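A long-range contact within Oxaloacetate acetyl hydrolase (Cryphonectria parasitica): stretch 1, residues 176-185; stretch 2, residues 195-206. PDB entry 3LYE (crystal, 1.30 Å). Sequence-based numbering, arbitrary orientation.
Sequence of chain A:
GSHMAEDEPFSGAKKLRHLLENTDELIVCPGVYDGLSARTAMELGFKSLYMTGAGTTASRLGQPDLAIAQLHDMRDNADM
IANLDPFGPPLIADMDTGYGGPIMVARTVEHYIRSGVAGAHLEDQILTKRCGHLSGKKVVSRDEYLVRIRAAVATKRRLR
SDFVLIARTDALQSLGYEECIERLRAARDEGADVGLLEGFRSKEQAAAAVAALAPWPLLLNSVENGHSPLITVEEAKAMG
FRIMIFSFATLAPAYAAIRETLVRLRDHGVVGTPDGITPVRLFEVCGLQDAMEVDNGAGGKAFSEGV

Stretch 1, residues 176-185: GYEECIERLR
Stretch 2 (195-206) GLLEGFRSKEQA

Residues 177-185 form an α-helix that packs alongside the last residues, 195-197, of a β-strand, with the helix continuing beyond 185. The two elements run nearly antiparallel, with 165° between their N-to-C directions and 9.1 Å between their axes at closest approach. The two strand pairs run in opposite order, as an antiparallel arrangement requires: the CA of Leu184 lies 6.1 Å from the CA of Gly195, and the CA of Cys180 6.7 Å from the CA of Leu197. Beyond the strand, the CA of Tyr177 lies 8.5 Å from the CA of Gln205, which belongs to the helix that begins at Lys203. No hydrogen bond crosses the contact; it is built from apolar packing and buries 312 Å² in all.

Leu197 is the hub. Its extended backbone (phi/psi -96/109) directs CB toward the helix, and its chi1 and chi2, both t, place CD1 among the side chains of Tyr177, Cys180 and Ile181. CD1 sits 3.6 Å from Cys180 CB, 4.1 Å from Ile181 CD1 and 4.2 Å from Tyr177 CD2. Cys180 and Leu184, one turn apart, both point toward the strand. Cys180 (chi1 m) meets the methyl with its CB; its SG stands about 4.3 Å from Leu197 CD1. Ile181 starts out pointing away, but its m,m rotamer brings CD1 back to Leu197.

At the other end, Leu184 adopts the common m,t rotamer. Its CD1 lies 4.1 Å from Leu197 CB, while CD2 rests on the strand backbone, 4.0 Å from Gly195 CA and 3.9 Å from Leu196 N. Glycine suits position 195 because a CB there would point toward the helix and fall only 3.4 Å from Leu184 CD2. Leu196, the next residue along the strand, turns its side chain away, in keeping with strand alternation.

Tyr177 opens the helix with CB pointing sideways. With chi1 t and chi2 -95°, its ring reaches across to Gln205, where CD2 approaches Gln205 CG at 3.8 Å; Gln205 CG and Leu197 CD1 both meet the ring obliquely. Gln205 extends with chi1 and chi2 both t, so its aliphatic portion packs against the tyrosine while its amide serves the loop: Arg201 N donates to Gln205 OE1 at 2.8 Å, nearly linearly at 175°. The backbone N of Gln205 in turn donates to Ser202 OG at 3.1 Å. Ser202, with chi1 p, thereby caps the helix, its hydroxyl accepting from an amide that the first turn leaves without a helical partner.

Gly176 is the N-cap of the first helix, and its O accepts from Cys180 N at 3.3 Å. Its phi/psi of 97/172 calls for glycine, since a CB would jam against the preceding carbonyl O. Gly199, at 72/48, likewise has a positive phi that favours glycine as the chain turns beyond the strand. Outside the contact, Glu179 and Arg183, one turn apart, are joined by a salt bridge from Arg183 NE to Glu179 OE1 at 2.8 Å, with Arg183 chi1 m and chi2 and chi3 both t, and Glu179 chi1 t and chi2 p.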

ATOM      1  N   GLY A 176      -3.873 -18.877  34.500  1.00 28.93           N
ATOM      2  CA  GLY A 176      -3.949 -20.312  34.670  1.00 27.69           C
ATOM      3  C   GLY A 176      -4.768 -21.100  33.686  1.00 28.46           C
ATOM      4  O   GLY A 176      -5.510 -20.562  32.856  1.00 29.36           O
ATOM      5  N   TYR A 177      -4.639 -22.408  33.817  1.00 28.65           N
ATOM      6  CA  TYR A 177      -5.321 -23.355  32.962  1.00 27.18           C
ATOM      7  C   TYR A 177      -6.840 -23.287  33.004  1.00 27.82           C
ATOM      8  O   TYR A 177      -7.465 -23.176  31.956  1.00 28.08           O
ATOM      9  CB  TYR A 177      -4.792 -24.739  33.269  1.00 28.13           C
ATOM     10  CG  TYR A 177      -5.406 -25.851  32.486  1.00 27.32           C
ATOM     11  CD1 TYR A 177      -6.452 -26.562  32.997  1.00 26.22           C
ATOM     12  CD2 TYR A 177      -4.937 -26.191  31.231  1.00 27.74           C
ATOM     13  CE1 TYR A 177      -7.012 -27.589  32.311  1.00 27.81           C
ATOM     14  CE2 TYR A 177      -5.489 -27.233  30.524  1.00 27.37           C
ATOM     15  CZ  TYR A 177      -6.548 -27.920  31.070  1.00 27.59           C
ATOM     16  OH  TYR A 177      -7.146 -28.962  30.412  1.00 28.66           O
ATOM     17  N   GLU A 178      -7.435 -23.319  34.189  1.00 27.65           N
ATOM     18  CA  GLU A 178      -8.890 -23.263  34.309  1.00 28.17           C
ATOM     19  C   GLU A 178      -9.474 -22.071  33.582  1.00 25.39           C
ATOM     20  O   GLU A 178     -10.471 -22.210  32.894  1.00 25.50           O
ATOM     21  CB  GLU A 178      -9.330 -23.209  35.784  1.00 32.32           C
ATOM     22  CG  GLU A 178      -9.416 -24.530  36.501  1.00 39.66           C
ATOM     23  CD  GLU A 178     -10.009 -24.370  37.905  1.00 47.31           C
ATOM     24  OE1 GLU A 178     -11.156 -23.856  38.026  1.00 48.35           O
ATOM     25  OE2 GLU A 178      -9.322 -24.755  38.883  1.00 51.30           O
ATOM     26  N   GLU A 179      -8.877 -20.895  33.767  1.00 23.05           N
ATOM     27  CA  GLU A 179      -9.344 -19.676  33.118  1.00 22.99           C
ATOM     28  C   GLU A 179      -9.296 -19.849  31.598  1.00 22.33           C
ATOM     29  O   GLU A 179     -10.222 -19.441  30.911  1.00 23.94           O
ATOM     30  CB  GLU A 179      -8.495 -18.484  33.534  1.00 24.69           C
ATOM     31  CG  GLU A 179      -8.854 -17.169  32.877  1.00 26.48           C
ATOM     32  CD  GLU A 179     -10.268 -16.726  33.161  1.00 32.01           C
ATOM     33  OE1 GLU A 179     -10.850 -15.969  32.367  1.00 31.76           O
ATOM     34  OE2 GLU A 179     -10.803 -17.120  34.202  1.00 35.25           O
ATOM     35  N   CYS A 180      -8.238 -20.480  31.086  1.00 20.80           N
ATOM     36  CA  CYS A 180      -8.114 -20.690  29.648  1.00 19.61           C
ATOM     37  C   CYS A 180      -9.254 -21.533  29.144  1.00 19.56           C
ATOM     38  O   CYS A 180      -9.863 -21.206  28.133  1.00 19.51           O
ATOM     39  CB  CYS A 180      -6.810 -21.399  29.292  1.00 19.73           C
ATOM     40  SG  CYS A 180      -5.369 -20.354  29.429  1.00 22.26           S
ATOM     41  N   ILE A 181      -9.548 -22.619  29.849  1.00 19.89           N
ATOM     42  CA  ILE A 181     -10.622 -23.520  29.467  1.00 20.18           C
ATOM     43  C   ILE A 181     -11.974 -22.799  29.489  1.00 19.76           C
ATOM     44  O   ILE A 181     -12.786 -22.944  28.563  1.00 19.30           O
ATOM     45  CB  ILE A 181     -10.655 -24.765  30.397  1.00 19.68           C
ATOM     46  CG1 ILE A 181      -9.357 -25.581  30.261  1.00 21.66           C
ATOM     47  CG2 ILE A 181     -11.816 -25.657  30.061  1.00 20.97           C
ATOM     48  CD1 ILE A 181      -8.965 -25.930  28.812  1.00 21.21           C
ATOM     49  N   GLU A 182     -12.220 -21.994  30.515  1.00 20.50           N
ATOM     50  CA  GLU A 182     -13.495 -21.280  30.593  1.00 21.89           C
ATOM     51  C   GLU A 182     -13.591 -20.244  29.462  1.00 20.85           C
ATOM     52  O   GLU A 182     -14.672 -20.017  28.905  1.00 20.11           O
ATOM     53  CB  GLU A 182     -13.677 -20.667  31.981  1.00 25.11           C
ATOM     54  CG  GLU A 182     -13.670 -21.730  33.105  1.00 30.11           C
ATOM     55  CD  GLU A 182     -14.014 -21.174  34.471  1.00 39.54           C
ATOM     56  OE1 GLU A 182     -14.153 -19.940  34.586  1.00 42.87           O
ATOM     57  OE2 GLU A 182     -14.144 -21.971  35.430  1.00 41.91           O
ATOM     58  N   ARG A 183     -12.481 -19.613  29.113  1.00 19.47           N
ATOM     59  CA  ARG A 183     -12.495 -18.623  28.029  1.00 18.89           C
ATOM     60  C   ARG A 183     -12.774 -19.273  26.686  1.00 17.71           C
ATOM     61  O   ARG A 183     -13.483 -18.726  25.861  1.00 17.53           O
ATOM     62  CB  ARG A 183     -11.172 -17.886  27.932  1.00 20.21           C
ATOM     63  CG  ARG A 183     -11.025 -16.858  28.979  1.00 21.70           C
ATOM     64  CD  ARG A 183      -9.693 -16.111  28.952  1.00 21.85           C
ATOM     65  NE  ARG A 183      -9.730 -15.114  30.000  1.00 21.23           N
ATOM     66  CZ  ARG A 183      -9.476 -13.818  29.871  1.00 19.67           C
ATOM     67  NH1 ARG A 183      -9.046 -13.308  28.733  1.00 18.62           N
ATOM     68  NH2 ARG A 183      -9.618 -13.020  30.917  1.00 21.11           N
ATOM     69  N   LEU A 184     -12.206 -20.446  26.483  1.00 17.62           N
ATOM     70  CA  LEU A 184     -12.387 -21.181  25.250  1.00 15.72           C
ATOM     71  C   LEU A 184     -13.833 -21.663  25.162  1.00 14.83           C
ATOM     72  O   LEU A 184     -14.450 -21.577  24.109  1.00 15.62           O
ATOM     73  CB  LEU A 184     -11.390 -22.316  25.136  1.00 16.21           C
ATOM     74  CG  LEU A 184      -9.947 -21.861  24.885  1.00 16.63           C
ATOM     75  CD1 LEU A 184      -9.044 -23.112  24.933  1.00 19.13           C
ATOM     76  CD2 LEU A 184      -9.781 -21.119  23.584  1.00 17.13           C
ATOM     77  N   ARG A 185     -14.377 -22.164  26.264  1.00 16.31           N
ATOM     78  CA  ARG A 185     -15.764 -22.613  26.240  1.00 16.21           C
ATOM     79  C   ARG A 185     -16.676 -21.426  25.916  1.00 14.59           C
ATOM     80  O   ARG A 185     -17.645 -21.547  25.142  1.00 15.93           O
ATOM     81  CB  ARG A 185     -16.175 -23.206  27.579  1.00 18.37           C
ATOM     82  CG  ARG A 185     -15.660 -24.563  27.796  1.00 21.52           C
ATOM     83  CD  ARG A 185     -16.278 -25.175  29.029  1.00 25.86           C
ATOM     84  NE  ARG A 185     -15.745 -26.517  29.216  1.00 29.26           N
ATOM     85  CZ  ARG A 185     -15.187 -26.974  30.328  1.00 31.03           C
ATOM     86  NH1 ARG A 185     -14.737 -28.224  30.352  1.00 31.31           N
ATOM     87  NH2 ARG A 185     -15.100 -26.202  31.415  1.00 30.74           N
ATOM     88  N   GLY A 195     -10.456 -23.792  18.992  1.00 12.89           N
ATOM     89  CA  GLY A 195      -9.818 -23.122  20.094  1.00 12.89           C
ATOM     90  C   GLY A 195      -8.297 -23.303  20.042  1.00 14.04           C
ATOM     91  O   GLY A 195      -7.781 -24.270  19.471  1.00 14.94           O
ATOM     92  N   LEU A 196      -7.586 -22.327  20.584  1.00 13.47           N
ATOM     93  CA  LEU A 196      -6.131 -22.336  20.643  1.00 12.72           C
ATOM     94  C   LEU A 196      -5.699 -21.837  22.019  1.00 14.18           C
ATOM     95  O   LEU A 196      -5.900 -20.682  22.371  1.00 14.74           O
ATOM     96  CB  LEU A 196      -5.529 -21.449  19.541  1.00 12.86           C
ATOM     97  CG  LEU A 196      -4.065 -20.994  19.662  1.00 16.82           C
ATOM     98  CD1 LEU A 196      -3.138 -22.113  20.010  1.00 18.22           C
ATOM     99  CD2 LEU A 196      -3.660 -20.296  18.351  1.00 16.59           C
ATOM    100  N   LEU A 197      -5.174 -22.760  22.822  1.00 16.00           N
ATOM    101  CA  LEU A 197      -4.656 -22.454  24.142  1.00 16.99           C
ATOM    102  C   LEU A 197      -3.153 -22.297  23.812  1.00 17.15           C
ATOM    103  O   LEU A 197      -2.466 -23.264  23.506  1.00 19.02           O
ATOM    104  CB  LEU A 197      -4.960 -23.578  25.131  1.00 18.16           C
ATOM    105  CG  LEU A 197      -4.796 -23.206  26.608  1.00 21.98           C
ATOM    106  CD1 LEU A 197      -5.434 -24.232  27.519  1.00 21.06           C
ATOM    107  CD2 LEU A 197      -3.326 -23.013  26.971  1.00 21.64           C
ATOM    108  N   GLU A 198      -2.678 -21.070  23.865  1.00 15.69           N
ATOM    109  CA  GLU A 198      -1.267 -20.741  23.543  1.00 18.34           C
ATOM    110  C   GLU A 198      -0.290 -20.973  24.657  1.00 21.49           C
ATOM    111  O   GLU A 198      -0.548 -20.698  25.813  1.00 23.47           O
ATOM    112  CB  GLU A 198      -1.180 -19.252  23.188  1.00 18.86           C
ATOM    113  CG  GLU A 198       0.193 -18.680  22.802  1.00 19.86           C
ATOM    114  CD  GLU A 198       0.733 -19.239  21.501  1.00 25.47           C
ATOM    115  OE1 GLU A 198      -0.076 -19.666  20.651  1.00 25.34           O
ATOM    116  OE2 GLU A 198       1.973 -19.238  21.335  1.00 28.75           O
ATOM    117  N   GLY A 199       0.851 -21.513  24.300  1.00 22.61           N
ATOM    118  CA  GLY A 199       1.889 -21.731  25.279  1.00 22.27           C
ATOM    119  C   GLY A 199       1.797 -22.805  26.328  1.00 24.33           C
ATOM    120  O   GLY A 199       2.115 -22.550  27.499  1.00 26.59           O
ATOM    121  N   PHE A 200       1.445 -24.016  25.934  1.00 24.65           N
ATOM    122  CA  PHE A 200       1.358 -25.093  26.899  1.00 26.14           C
ATOM    123  C   PHE A 200       2.721 -25.245  27.582  1.00 29.01           C
ATOM    124  O   PHE A 200       3.781 -25.048  26.957  1.00 30.25           O
ATOM    125  CB  PHE A 200       1.034 -26.413  26.216  1.00 25.26           C
ATOM    126  CG  PHE A 200      -0.366 -26.500  25.686  1.00 25.83           C
ATOM    127  CD1 PHE A 200      -1.430 -26.547  26.552  1.00 24.98           C
ATOM    128  CD2 PHE A 200      -0.615 -26.572  24.332  1.00 24.47           C
ATOM    129  CE1 PHE A 200      -2.730 -26.646  26.088  1.00 24.52           C
ATOM    130  CE2 PHE A 200      -1.917 -26.662  23.856  1.00 23.81           C
ATOM    131  CZ  PHE A 200      -2.972 -26.707  24.736  1.00 24.29           C
ATOM    132  N   ARG A 201       2.694 -25.607  28.855  1.00 30.42           N
ATOM    133  CA  ARG A 201       3.921 -25.797  29.622  1.00 32.59           C
ATOM    134  C   ARG A 201       4.367 -27.255  29.562  1.00 32.94           C
ATOM    135  O   ARG A 201       5.511 -27.559  29.850  1.00 35.64           O
ATOM    136  CB  ARG A 201       3.732 -25.314  31.064  1.00 37.73           C
ATOM    137  CG  ARG A 201       3.715 -23.785  31.135  1.00 43.83           C
ATOM    138  CD  ARG A 201       3.469 -23.200  32.526  1.00 49.20           C
ATOM    139  NE  ARG A 201       3.937 -21.812  32.604  1.00 52.51           N
ATOM    140  CZ  ARG A 201       3.312 -20.774  32.049  1.00 54.98           C
ATOM    141  NH1 ARG A 201       3.815 -19.550  32.167  1.00 56.34           N
ATOM    142  NH2 ARG A 201       2.178 -20.949  31.383  1.00 54.70           N
ATOM    143  N   SER A 202       3.471 -28.160  29.194  1.00 30.88           N
ATOM    144  CA  SER A 202       3.804 -29.572  29.105  1.00 31.84           C
ATOM    145  C   SER A 202       2.883 -30.328  28.164  1.00 32.77           C
ATOM    146  O   SER A 202       1.808 -29.861  27.814  1.00 32.81           O
ATOM    147  CB  SER A 202       3.716 -30.247  30.478  1.00 31.64           C
ATOM    148  OG  SER A 202       2.359 -30.391  30.862  1.00 32.44           O
ATOM    149  N   LYS A 203       3.305 -31.530  27.785  1.00 33.92           N
ATOM    150  CA  LYS A 203       2.508 -32.357  26.888  1.00 35.49           C
ATOM    151  C   LYS A 203       1.245 -32.845  27.603  1.00 35.70           C
ATOM    152  O   LYS A 203       0.188 -32.976  26.989  1.00 37.05           O
ATOM    153  CB  LYS A 203       3.326 -33.538  26.396  1.00 36.33           C
ATOM    154  CG  LYS A 203       4.572 -33.108  25.648  1.00 38.16           C
ATOM    155  CD  LYS A 203       5.482 -34.272  25.377  1.00 42.19           C
ATOM    156  CE  LYS A 203       4.802 -35.373  24.605  1.00 44.86           C
ATOM    157  NZ  LYS A 203       5.706 -36.546  24.518  1.00 46.09           N
ATOM    158  N   GLU A 204       1.353 -33.095  28.909  1.00 34.95           N
ATOM    159  CA  GLU A 204       0.221 -33.559  29.683  1.00 34.42           C
ATOM    160  C   GLU A 204      -0.870 -32.505  29.648  1.00 33.40           C
ATOM    161  O   GLU A 204      -2.034 -32.809  29.465  1.00 33.46           O
ATOM    162  CB  GLU A 204       0.663 -33.845  31.133  1.00 34.70           C
ATOM    163  CG  GLU A 204      -0.470 -33.858  32.144  1.00 36.39           C
ATOM    164  CD  GLU A 204      -0.089 -34.434  33.511  1.00 40.18           C
ATOM    165  OE1 GLU A 204      -0.945 -34.341  34.416  1.00 42.97           O
ATOM    166  OE2 GLU A 204       1.012 -35.002  33.695  1.00 40.38           O
ATOM    167  N   GLN A 205      -0.468 -31.254  29.793  1.00 31.76           N
ATOM    168  CA  GLN A 205      -1.405 -30.155  29.789  1.00 30.73           C
ATOM    169  C   GLN A 205      -2.058 -29.999  28.424  1.00 30.02           C
ATOM    170  O   GLN A 205      -3.243 -29.704  28.341  1.00 29.45           O
ATOM    171  CB  GLN A 205      -0.684 -28.900  30.215  1.00 32.27           C
ATOM    172  CG  GLN A 205      -1.522 -27.707  30.414  1.00 33.49           C
ATOM    173  CD  GLN A 205      -0.654 -26.550  30.780  1.00 36.60           C
ATOM    174  OE1 GLN A 205       0.187 -26.125  29.989  1.00 36.57           O
ATOM    175  NE2 GLN A 205      -0.819 -26.045  31.998  1.00 36.92           N
ATOM    176  N   ALA A 206      -1.298 -30.244  27.359  1.00 29.63           N
ATOM    177  CA  ALA A 206      -1.847 -30.121  26.008  1.00 27.49           C
ATOM    178  C   ALA A 206      -2.948 -31.163  25.773  1.00 29.54           C
ATOM    179  O   ALA A 206      -4.026 -30.825  25.277  1.00 29.77           O
ATOM    180  CB  ALA A 206      -0.746 -30.274  24.954  1.00 26.29           C
TER